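Local coordinates for legionella ubiquitin-specific protease A domain-containing protein (Legionella pneumophila subsp. pneumophila, PDB 5DGG) that is probably a ubiquitin-specific cysteine protease of Legionella, of which this chain is the central domain, at residues Asn29-His34 against Val59-Trp64; Tyr81-Phe86 against Val115-Thr120; Pro156-Thr161 against Met174-Glu179. All coordinates share one frame; numbering follows the deposited sequence.

Interaction 1. Residues Asn29-His34 against Val59-Trp64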
loop_
_atom_site.group_PDB
_atom_site.type_symbol
_atom_site.label_atom_id
_atom_site.label_comp_id
_atom_site.label_asym_id
_atom_site.label_seq_id
_atom_site.Cartn_x
_atom_site.Cartn_y
_atom_site.Cartn_z
ATOM N N ASN A 29 -1.853 -6.505 9.689
ATOM C CA ASN A 29 -3.104 -6.330 10.396
ATOM C C ASN A 29 -2.860 -5.392 11.573
ATOM O O ASN A 29 -2.247 -5.782 12.582
ATOM C CB ASN A 29 -3.533 -7.705 10.919
ATOM C CG ASN A 29 -4.828 -7.666 11.610
ATOM O OD1 ASN A 29 -5.142 -6.755 12.385
ATOM N ND2 ASN A 29 -5.653 -8.643 11.287
ATOM N N ARG A 30 -3.395 -4.189 11.504
ATOM C CA ARG A 30 -3.075 -3.164 12.507
ATOM C C ARG A 30 -3.677 -3.427 13.858
ATOM O O ARG A 30 -3.240 -2.835 14.837
ATOM C CB ARG A 30 -3.482 -1.760 12.053
ATOM C CG ARG A 30 -4.943 -1.528 11.906
ATOM C CD ARG A 30 -5.239 -0.162 11.231
ATOM N NE ARG A 30 -5.466 0.809 12.296
ATOM C CZ ARG A 30 -6.641 1.328 12.616
ATOM N NH1 ARG A 30 -7.732 1.074 11.884
ATOM N NH2 ARG A 30 -6.715 2.147 13.656
ATOM N N TYR A 31 -4.652 -4.334 13.943
ATOM C CA TYR A 31 -5.234 -4.713 15.261
ATOM C C TYR A 31 -4.491 -5.788 16.023
ATOM O O TYR A 31 -4.591 -5.869 17.252
ATOM C CB TYR A 31 -6.657 -5.154 15.076
ATOM C CG TYR A 31 -7.459 -4.000 14.586
ATOM C CD1 TYR A 31 -7.716 -2.943 15.422
ATOM C CD2 TYR A 31 -7.930 -3.962 13.329
ATOM C CE1 TYR A 31 -8.426 -1.849 14.979
ATOM C CE2 TYR A 31 -8.639 -2.872 12.868
ATOM C CZ TYR A 31 -8.862 -1.813 13.707
ATOM O OH TYR A 31 -9.591 -0.707 13.318
ATOM N N ASP A 32 -3.769 -6.620 15.305
ATOM C CA ASP A 32 -3.077 -7.760 15.871
ATOM C C ASP A 32 -1.602 -7.373 16.162
ATOM O O ASP A 32 -0.798 -7.213 15.267
ATOM C CB ASP A 32 -3.137 -8.923 14.874
ATOM C CG ASP A 32 -2.446 -10.178 15.359
ATOM O OD1 ASP A 32 -2.351 -11.120 14.568
ATOM O OD2 ASP A 32 -1.980 -10.239 16.513
ATOM N N SER A 33 -1.275 -7.205 17.435
ATOM C CA SER A 33 0.055 -6.775 17.820
ATOM C C SER A 33 1.108 -7.742 17.266
ATOM O O SER A 33 2.231 -7.327 16.925
ATOM C CB SER A 33 0.164 -6.678 19.343
ATOM O OG SER A 33 -0.303 -7.872 19.952
ATOM N N HIS A 34 0.746 -9.028 17.172
ATOM C CA HIS A 34 1.656 -10.008 16.614
ATOM C C HIS A 34 2.050 -9.742 15.165
ATOM O O HIS A 34 3.162 -10.095 14.737
ATOM C CB HIS A 34 1.113 -11.423 16.704
ATOM C CG HIS A 34 2.010 -12.411 16.051
ATOM N ND1 HIS A 34 1.727 -12.971 14.831
ATOM C CD2 HIS A 34 3.237 -12.866 16.397
ATOM C CE1 HIS A 34 2.713 -13.770 14.470
ATOM N NE2 HIS A 34 3.641 -13.730 15.406
ATOM N N VAL A 59 -2.050 -2.161 4.532
ATOM C CA VAL A 59 -2.413 -2.242 5.951
ATOM C C VAL A 59 -3.923 -2.353 6.105
ATOM O O VAL A 59 -4.680 -1.485 5.675
ATOM C CB VAL A 59 -1.914 -1.043 6.746
ATOM C CG1 VAL A 59 -2.290 -1.146 8.215
ATOM C CG2 VAL A 59 -0.412 -0.909 6.604
ATOM N N GLY A 60 -4.343 -3.444 6.714
ATOM C CA GLY A 60 -5.737 -3.656 6.998
ATOM C C GLY A 60 -5.962 -4.063 8.432
ATOM O O GLY A 60 -5.242 -3.655 9.299
ATOM N N PRO A 61 -6.997 -4.875 8.680
ATOM C CA PRO A 61 -7.871 -5.422 7.654
ATOM C C PRO A 61 -9.079 -4.543 7.551
ATOM O O PRO A 61 -9.139 -3.484 8.191
ATOM C CB PRO A 61 -8.221 -6.787 8.234
ATOM C CG PRO A 61 -8.384 -6.477 9.678
ATOM C CD PRO A 61 -7.408 -5.360 10.008
ATOM N N GLY A 62 -10.032 -4.925 6.723
ATOM C CA GLY A 62 -11.210 -4.100 6.578
ATOM C C GLY A 62 -11.027 -2.907 5.672
ATOM O O GLY A 62 -11.017 -3.078 4.489
ATOM N N HIS A 63 -10.885 -1.705 6.248
ATOM C CA HIS A 63 -10.625 -0.502 5.510
ATOM C C HIS A 63 -9.123 -0.447 5.085
ATOM O O HIS A 63 -8.338 0.218 5.736
ATOM C CB HIS A 63 -10.996 0.690 6.413
ATOM C CG HIS A 63 -10.969 2.025 5.728
ATOM N ND1 HIS A 63 -12.079 2.842 5.640
ATOM C CD2 HIS A 63 -9.983 2.666 5.056
ATOM C CE1 HIS A 63 -11.753 3.951 5.012
ATOM N NE2 HIS A 63 -10.492 3.860 4.630
ATOM N N TRP A 64 -8.765 -1.140 4.007
ATOM C CA TRP A 64 -7.385 -1.209 3.534
ATOM C C TRP A 64 -6.834 0.170 3.258
ATOM O O TRP A 64 -7.537 1.041 2.737
ATOM C CB TRP A 64 -7.287 -2.068 2.263
ATOM C CG TRP A 64 -7.584 -3.530 2.569
ATOM C CD1 TRP A 64 -8.759 -4.206 2.331
ATOM C CD2 TRP A 64 -6.696 -4.455 3.153
ATOM N NE1 TRP A 64 -8.653 -5.509 2.754
ATOM C CE2 TRP A 64 -7.389 -5.700 3.250
ATOM C CE3 TRP A 64 -5.385 -4.374 3.596
ATOM C CZ2 TRP A 64 -6.809 -6.835 3.800
ATOM C CZ3 TRP A 64 -4.792 -5.516 4.096
ATOM C CH2 TRP A 64 -5.517 -6.737 4.225
#
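Asn29 and Gly60 form a parallel beta bridge, with their CA atoms 5.1 Å apart, where the ends of two neighbouring strands meet. One hydrogen bond joins the backbones: Arg30 N donates to Gly60 O at 2.9 Å and is almost straight, with an N-H...O angle of 177°. Asn29 CA adds a CA-H...O contact to the same oxygen. Arg30 CG also comes close to it, 3.4 Å from Gly60 O. CG is placed there by chi1 of 66°, between the backbone N and the carbonyl carbon. Arg30 CB meets Val59 CG1 more loosely.

Pro61, which follows a cis peptide bond, presents its CD to two side chains. Asn29 OD1 is 3.6 Å from Pro61 CD, and Asn29 ND2 lies near Pro61 CG. Tyr31 brings its ring edge, with CD2 at 3.6 Å from Pro61 CD, which lies near the ring plane.

Asn29 OD1 also accepts from Tyr31 N at 2.9 Å, in the carbonyl plane, and from Asp32 N at 3.2 Å, which lies above that plane. These bonds make an Asx turn and an Asx motif over a type I beta turn from Asn29 to Asp32. Asp32 then caps helix 33-47 through a weak bond to His34 N. The contact thus ties the two parallel strands of a beta-alpha-beta unit.

Beyond Pro61, His63 bonds to Asp87 and meets the Tyr89 ring. The His63-Asp87 bond is consistent with the His-Asp pair of Ulp1-like cysteine proteases. Gly60 CA lies 3.4 Å above the plane of the Trp64 ring, offset toward its rim. One straight backbone bond closes the end of the strand pair, which continues through Gly60 and Leu28. The side-chain carbonyl of Asn29, with its backbone O, helps to hold the turn into the helix.

Interaction 2. Residues Tyr81-Phe86 against Val115-Thr120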
loop_
_atom_site.group_PDB
_atom_site.type_symbol
_atom_site.label_atom_id
_atom_site.label_comp_id
_atom_site.label_asym_id
_atom_site.label_seq_id
_atom_site.Cartn_x
_atom_site.Cartn_y
_atom_site.Cartn_z
ATOM N N TYR A 81 13.252 9.806 5.753
ATOM C CA TYR A 81 12.456 8.904 5.000
ATOM C C TYR A 81 11.107 9.593 4.749
ATOM O O TYR A 81 10.540 10.155 5.694
ATOM C CB TYR A 81 12.196 7.678 5.849
ATOM C CG TYR A 81 13.452 6.912 6.311
ATOM C CD1 TYR A 81 13.915 5.824 5.598
ATOM C CD2 TYR A 81 14.124 7.260 7.461
ATOM C CE1 TYR A 81 15.062 5.124 5.979
ATOM C CE2 TYR A 81 15.271 6.545 7.867
ATOM C CZ TYR A 81 15.736 5.480 7.099
ATOM O OH TYR A 81 16.868 4.795 7.501
ATOM N N ASP A 82 10.606 9.537 3.514
ATOM C CA ASP A 82 9.275 9.999 3.171
ATOM C C ASP A 82 8.315 8.891 3.399
ATOM O O ASP A 82 8.521 7.774 2.912
ATOM C CB ASP A 82 9.197 10.450 1.688
ATOM C CG ASP A 82 9.475 11.912 1.486
ATOM O OD1 ASP A 82 10.147 12.528 2.357
ATOM O OD2 ASP A 82 8.999 12.460 0.430
ATOM N N LEU A 83 7.244 9.162 4.122
ATOM C CA LEU A 83 6.267 8.174 4.417
ATOM C C LEU A 83 4.867 8.651 3.939
ATOM O O LEU A 83 4.275 9.584 4.524
ATOM C CB LEU A 83 6.274 7.988 5.918
ATOM C CG LEU A 83 5.346 6.958 6.455
ATOM C CD1 LEU A 83 5.804 5.576 5.980
ATOM C CD2 LEU A 83 5.232 7.091 7.977
ATOM N N GLU A 84 4.380 8.080 2.866
ATOM C CA GLU A 84 3.049 8.433 2.355
ATOM C C GLU A 84 2.022 7.459 2.905
ATOM O O GLU A 84 2.196 6.235 2.790
ATOM C CB GLU A 84 3.019 8.383 0.831
ATOM C CG GLU A 84 1.628 8.554 0.265
ATOM C CD GLU A 84 1.526 8.521 -1.262
ATOM O OE1 GLU A 84 2.580 8.429 -1.945
ATOM O OE2 GLU A 84 0.369 8.522 -1.775
ATOM N N LEU A 85 0.981 7.993 3.512
ATOM C CA LEU A 85 -0.111 7.223 4.062
ATOM C C LEU A 85 -1.375 7.462 3.284
ATOM O O LEU A 85 -1.905 8.565 3.300
ATOM C CB LEU A 85 -0.303 7.602 5.537
ATOM C CG LEU A 85 0.928 7.479 6.445
ATOM C CD1 LEU A 85 0.655 7.900 7.911
ATOM C CD2 LEU A 85 1.503 6.093 6.405
ATOM N N PHE A 86 -1.817 6.451 2.522
ATOM C CA PHE A 86 -2.917 6.553 1.540
ATOM C C PHE A 86 -4.191 5.929 2.108
ATOM O O PHE A 86 -4.192 4.791 2.538
ATOM C CB PHE A 86 -2.530 5.839 0.236
ATOM C CG PHE A 86 -3.652 5.652 -0.734
ATOM C CD1 PHE A 86 -4.050 6.684 -1.554
ATOM C CD2 PHE A 86 -4.315 4.430 -0.811
ATOM C CE1 PHE A 86 -5.076 6.499 -2.467
ATOM C CE2 PHE A 86 -5.316 4.238 -1.723
ATOM C CZ PHE A 86 -5.693 5.278 -2.569
ATOM N N VAL A 115 11.334 11.070 9.929
ATOM C CA VAL A 115 10.198 10.605 9.129
ATOM C C VAL A 115 9.384 11.826 8.664
ATOM O O VAL A 115 9.013 12.705 9.486
ATOM C CB VAL A 115 9.371 9.614 9.958
ATOM C CG1 VAL A 115 8.145 9.097 9.224
ATOM C CG2 VAL A 115 10.249 8.433 10.368
ATOM N N ASN A 116 9.146 11.918 7.365
ATOM C CA ASN A 116 8.282 12.979 6.794
ATOM C C ASN A 116 6.952 12.414 6.403
ATOM O O ASN A 116 6.859 11.750 5.379
ATOM C CB ASN A 116 8.951 13.551 5.561
ATOM C CG ASN A 116 10.363 14.020 5.828
ATOM O OD1 ASN A 116 10.617 14.657 6.839
ATOM N ND2 ASN A 116 11.282 13.787 4.863
ATOM N N ILE A 117 5.922 12.596 7.216
ATOM C CA ILE A 117 4.621 12.029 6.943
ATOM C C ILE A 117 3.823 12.890 5.980
ATOM O O ILE A 117 3.815 14.138 6.105
ATOM C CB ILE A 117 3.795 11.900 8.244
ATOM C CG1 ILE A 117 4.465 10.879 9.132
ATOM C CG2 ILE A 117 2.359 11.488 7.967
ATOM C CD1 ILE A 117 3.671 10.606 10.392
ATOM N N ARG A 118 3.115 12.250 5.062
ATOM C CA ARG A 118 2.060 12.962 4.328
ATOM C C ARG A 118 0.881 12.070 4.074
ATOM O O ARG A 118 1.058 10.854 3.864
ATOM C CB ARG A 118 2.612 13.529 3.053
ATOM C CG ARG A 118 2.682 12.597 1.908
ATOM C CD ARG A 118 3.448 13.260 0.775
ATOM N NE ARG A 118 2.576 13.486 -0.330
ATOM C CZ ARG A 118 2.544 12.741 -1.421
ATOM N NH1 ARG A 118 1.707 13.085 -2.364
ATOM N NH2 ARG A 118 3.368 11.709 -1.594
ATOM N N HIS A 119 -0.325 12.632 4.199
ATOM C CA HIS A 119 -1.556 11.864 4.002
ATOM C C HIS A 119 -2.017 12.032 2.574
ATOM O O HIS A 119 -1.968 13.145 2.070
ATOM C CB HIS A 119 -2.647 12.378 4.919
ATOM C CG HIS A 119 -2.373 12.139 6.359
ATOM N ND1 HIS A 119 -2.986 12.850 7.361
ATOM C CD2 HIS A 119 -1.499 11.299 6.973
ATOM C CE1 HIS A 119 -2.553 12.428 8.537
ATOM N NE2 HIS A 119 -1.629 11.500 8.331
ATOM N N THR A 120 -2.473 10.965 1.922
ATOM C CA THR A 120 -3.006 11.079 0.562
ATOM C C THR A 120 -4.302 10.299 0.413
ATOM O O THR A 120 -4.638 9.438 1.216
ATOM C CB THR A 120 -2.021 10.549 -0.504
ATOM O OG1 THR A 120 -1.741 9.201 -0.192
ATOM C CG2 THR A 120 -0.722 11.351 -0.529
#
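Glu84 and Thr120 meet at about a right angle, and Thr120 OG1 donates to Glu84 OE2 at 2.7 Å. The carboxylate uses its anti lone pair here. Glu84 CG is anti to the backbone N (chi1 172°), and the chain is extended beyond it, its carboxylate ending beside Thr120. Glu84 OE1 makes a long salt bridge of 3.4 Å to Arg118 NH2, with the two planes turned 50° apart. Thr120 CG2 lies over one face of the Arg118 guanidinium, offset toward its rim. Thr120 OG1 also sits in the plane of the Phe86 ring, at its edge. At the other end of the strands, Asn116 ND2 donates to Asp82 OD1 at 3.0 Å.

On the other face, that of Leu83, Leu85 and Ile117, apolar contacts dominate. Leu83 CD2 touches Val115 CG1 at 3.8 Å and Ile117 CG1, while Leu85 CD1 meets Ile117 CG2 and the edge of the His119 ring.

Strands 81-86 and 115-120 run parallel and belong to a beta-alpha-beta unit with helix 98-108. Strand 115-120 is one of the two edge strands of the sheet within this chain. Five backbone bonds join them, among them Asn116 N to Tyr81 O at 2.8 Å.

Further out, Glu84 OE2 also bonds to Tyr139 OH, and Glu84 OE1 forms a salt bridge with Lys143. Phe86 stacks on Tyr139. Leu83 and Ile117 rest on helix 98-108, whose Asp98 holds His119 NE2.

Interaction 3. Residues Pro156-Thr161 against Met174-Glu179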
loop_
_atom_site.group_PDB
_atom_site.type_symbol
_atom_site.label_atom_id
_atom_site.label_comp_id
_atom_site.label_asym_id
_atom_site.label_seq_id
_atom_site.Cartn_x
_atom_site.Cartn_y
_atom_site.Cartn_z
ATOM N N PRO A 156 -1.092 -2.104 -15.713
ATOM C CA PRO A 156 -1.555 -0.819 -16.242
ATOM C C PRO A 156 -3.067 -0.699 -16.247
ATOM O O PRO A 156 -3.601 0.401 -16.121
ATOM C CB PRO A 156 -1.017 -0.804 -17.682
ATOM C CG PRO A 156 0.000 -1.875 -17.755
ATOM C CD PRO A 156 -0.326 -2.884 -16.699
ATOM N N ILE A 157 -3.766 -1.822 -16.348
ATOM C CA ILE A 157 -5.222 -1.770 -16.368
ATOM C C ILE A 157 -5.759 -1.228 -15.057
ATOM O O ILE A 157 -6.649 -0.373 -15.037
ATOM C CB ILE A 157 -5.846 -3.131 -16.648
ATOM C CG1 ILE A 157 -5.339 -3.678 -18.001
ATOM C CG2 ILE A 157 -7.353 -2.984 -16.701
ATOM C CD1 ILE A 157 -5.674 -5.145 -18.242
ATOM N N LEU A 158 -5.214 -1.729 -13.950
ATOM C CA LEU A 158 -5.611 -1.197 -12.646
ATOM C C LEU A 158 -5.226 0.261 -12.456
ATOM O O LEU A 158 -6.003 1.025 -11.891
ATOM C CB LEU A 158 -5.031 -2.039 -11.504
ATOM C CG LEU A 158 -5.357 -3.511 -11.488
ATOM C CD1 LEU A 158 -4.678 -4.139 -10.293
ATOM C CD2 LEU A 158 -6.842 -3.788 -11.432
ATOM N N ILE A 159 -4.032 0.652 -12.894
ATOM C CA ILE A 159 -3.621 2.030 -12.762
ATOM C C ILE A 159 -4.522 2.979 -13.544
ATOM O O ILE A 159 -4.902 4.022 -13.039
ATOM C CB ILE A 159 -2.188 2.228 -13.263
ATOM C CG1 ILE A 159 -1.214 1.520 -12.332
ATOM C CG2 ILE A 159 -1.857 3.704 -13.375
ATOM C CD1 ILE A 159 0.182 1.371 -12.907
ATOM N N ASP A 160 -4.799 2.624 -14.801
ATOM C CA ASP A 160 -5.589 3.506 -15.679
ATOM C C ASP A 160 -7.046 3.516 -15.268
ATOM O O ASP A 160 -7.704 4.536 -15.391
ATOM C CB ASP A 160 -5.473 3.128 -17.172
ATOM C CG ASP A 160 -4.014 3.139 -17.695
ATOM O OD1 ASP A 160 -3.107 3.714 -17.038
ATOM O OD2 ASP A 160 -3.784 2.521 -18.752
ATOM N N THR A 161 -7.567 2.405 -14.764
ATOM C CA THR A 161 -8.936 2.444 -14.241
ATOM C C THR A 161 -9.019 3.388 -13.040
ATOM O O THR A 161 -9.871 4.330 -12.982
ATOM C CB THR A 161 -9.452 1.053 -13.912
ATOM O OG1 THR A 161 -9.424 0.260 -15.108
ATOM C CG2 THR A 161 -10.879 1.124 -13.367
ATOM N N MET A 174 -14.597 -4.575 -11.107
ATOM C CA MET A 174 -14.577 -5.452 -12.262
ATOM C C MET A 174 -13.162 -5.724 -12.762
ATOM O O MET A 174 -12.855 -6.864 -13.097
ATOM C CB MET A 174 -15.422 -4.914 -13.405
ATOM C CG MET A 174 -16.062 -6.055 -14.179
ATOM S SD MET A 174 -16.014 -5.833 -15.953
ATOM C CE MET A 174 -17.490 -6.770 -16.397
ATOM N N THR A 175 -12.284 -4.721 -12.803
ATOM C CA THR A 175 -10.920 -5.002 -13.238
ATOM C C THR A 175 -10.171 -5.850 -12.199
ATOM O O THR A 175 -9.353 -6.679 -12.569
ATOM C CB THR A 175 -10.117 -3.743 -13.629
ATOM O OG1 THR A 175 -10.075 -2.817 -12.543
ATOM C CG2 THR A 175 -10.752 -3.038 -14.818
ATOM N N THR A 176 -10.459 -5.677 -10.912
ATOM C CA THR A 176 -9.769 -6.472 -9.913
ATOM C C THR A 176 -10.216 -7.962 -10.027
ATOM O O THR A 176 -9.377 -8.869 -9.912
ATOM C CB THR A 176 -9.894 -5.902 -8.485
ATOM O OG1 THR A 176 -11.249 -5.825 -8.104
ATOM C CG2 THR A 176 -9.293 -4.513 -8.400
ATOM N N ARG A 177 -11.491 -8.213 -10.309
ATOM C CA ARG A 177 -11.967 -9.597 -10.531
ATOM C C ARG A 177 -11.291 -10.232 -11.721
ATOM O O ARG A 177 -10.641 -11.276 -11.608
ATOM C CB ARG A 177 -13.477 -9.621 -10.731
ATOM C CG ARG A 177 -14.218 -9.342 -9.442
ATOM C CD ARG A 177 -15.653 -8.878 -9.654
ATOM N NE ARG A 177 -16.640 -9.967 -9.577
ATOM C CZ ARG A 177 -16.993 -10.596 -8.450
ATOM N NH1 ARG A 177 -16.426 -10.285 -7.283
ATOM N NH2 ARG A 177 -17.903 -11.564 -8.486
ATOM N N GLU A 178 -11.422 -9.570 -12.862
ATOM C CA GLU A 178 -10.804 -10.036 -14.096
ATOM C C GLU A 178 -9.321 -10.256 -13.979
ATOM O O GLU A 178 -8.821 -11.264 -14.443
ATOM C CB GLU A 178 -11.059 -9.064 -15.253
ATOM C CG GLU A 178 -12.299 -9.359 -16.059
ATOM C CD GLU A 178 -12.416 -10.834 -16.431
ATOM O OE1 GLU A 178 -13.409 -11.457 -16.007
ATOM O OE2 GLU A 178 -11.507 -11.381 -17.107
ATOM N N GLU A 179 -8.597 -9.332 -13.377
ATOM C CA GLU A 179 -7.140 -9.487 -13.292
ATOM C C GLU A 179 -6.780 -10.638 -12.348
ATOM O O GLU A 179 -5.737 -11.297 -12.502
ATOM C CB GLU A 179 -6.458 -8.189 -12.838
ATOM C CG GLU A 179 -6.535 -7.080 -13.877
ATOM C CD GLU A 179 -5.977 -7.495 -15.214
ATOM O OE1 GLU A 179 -4.753 -7.702 -15.316
ATOM O OE2 GLU A 179 -6.766 -7.628 -16.174
#
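Thr175 overlaps Leu158, the two side chains sliding past each other in opposite directions. Leu158 CD2 lies 3.6 Å from Thr175 OG1 and also touches Thr175 CB. The same methyl meets Thr176 CG2 at 4.0 Å and Glu179 CG at 4.1 Å. Thr175 and Thr161 reach toward each other tip to tip. Here Thr175 CG2 is 3.6 Å from Thr161 OG1, and the other branch of Thr175 keeps its hydroxyl on Leu172 O, within its own helix. Thr175 CG2 also touches Ile157 CG2 at 3.9 Å.

Helices 156-165 and 171-183 form an antiparallel helical hairpin. The axes of the two segments run at 177° and come within 9.9 Å. The interface is carried by Thr, Ile and Leu side chains and by the chain of Glu179, with van der Waals contacts alone across it.

Thr161 OG1 turns back to its own helix and donates to Ile157 O at 2.8 Å. Thr161 N reaches that oxygen from the opposite face of its plane, so one carbonyl serves two donors. At the far end Glu179 bends at chi2 (-55°), which turns CD aside; its OE2 lies 3.4 Å from Ile157 CD1. Glu179 OE1 bonds to Asn155 ND2, while Asn155 OD1 takes the Leu158 N-H. Leu158 also packs on Ala138 and His141 of helix 132-146 and on Leu14 of helix 8-14. Thr176 OG1 bonds to Asp134 of helix 132-146.

In the fold
Interactions 1 and 2 belong to one mixed sheet and to its two beta-alpha-beta units. Their centres are 18 Å apart and their nearest atoms about 5 Å. Strand 65-70 lies between strands 54-60 and 81-86. Interaction 3 sits apart in the helical region, with its centre 24 Å from that of interaction 1 and 25 Å from that of interaction 2. Helix 132-146 bridges the regions: Phe86 and Thr120 touch it on one side, and Leu158 packs on it too. Helix 8-14 likewise touches both Trp64 and Leu158. His63 and Asp87, whose hydrogen bond is consistent with a catalytic pair of this family, lie where 59-64 ends and just after 81-86, linking interactions 1 and 2.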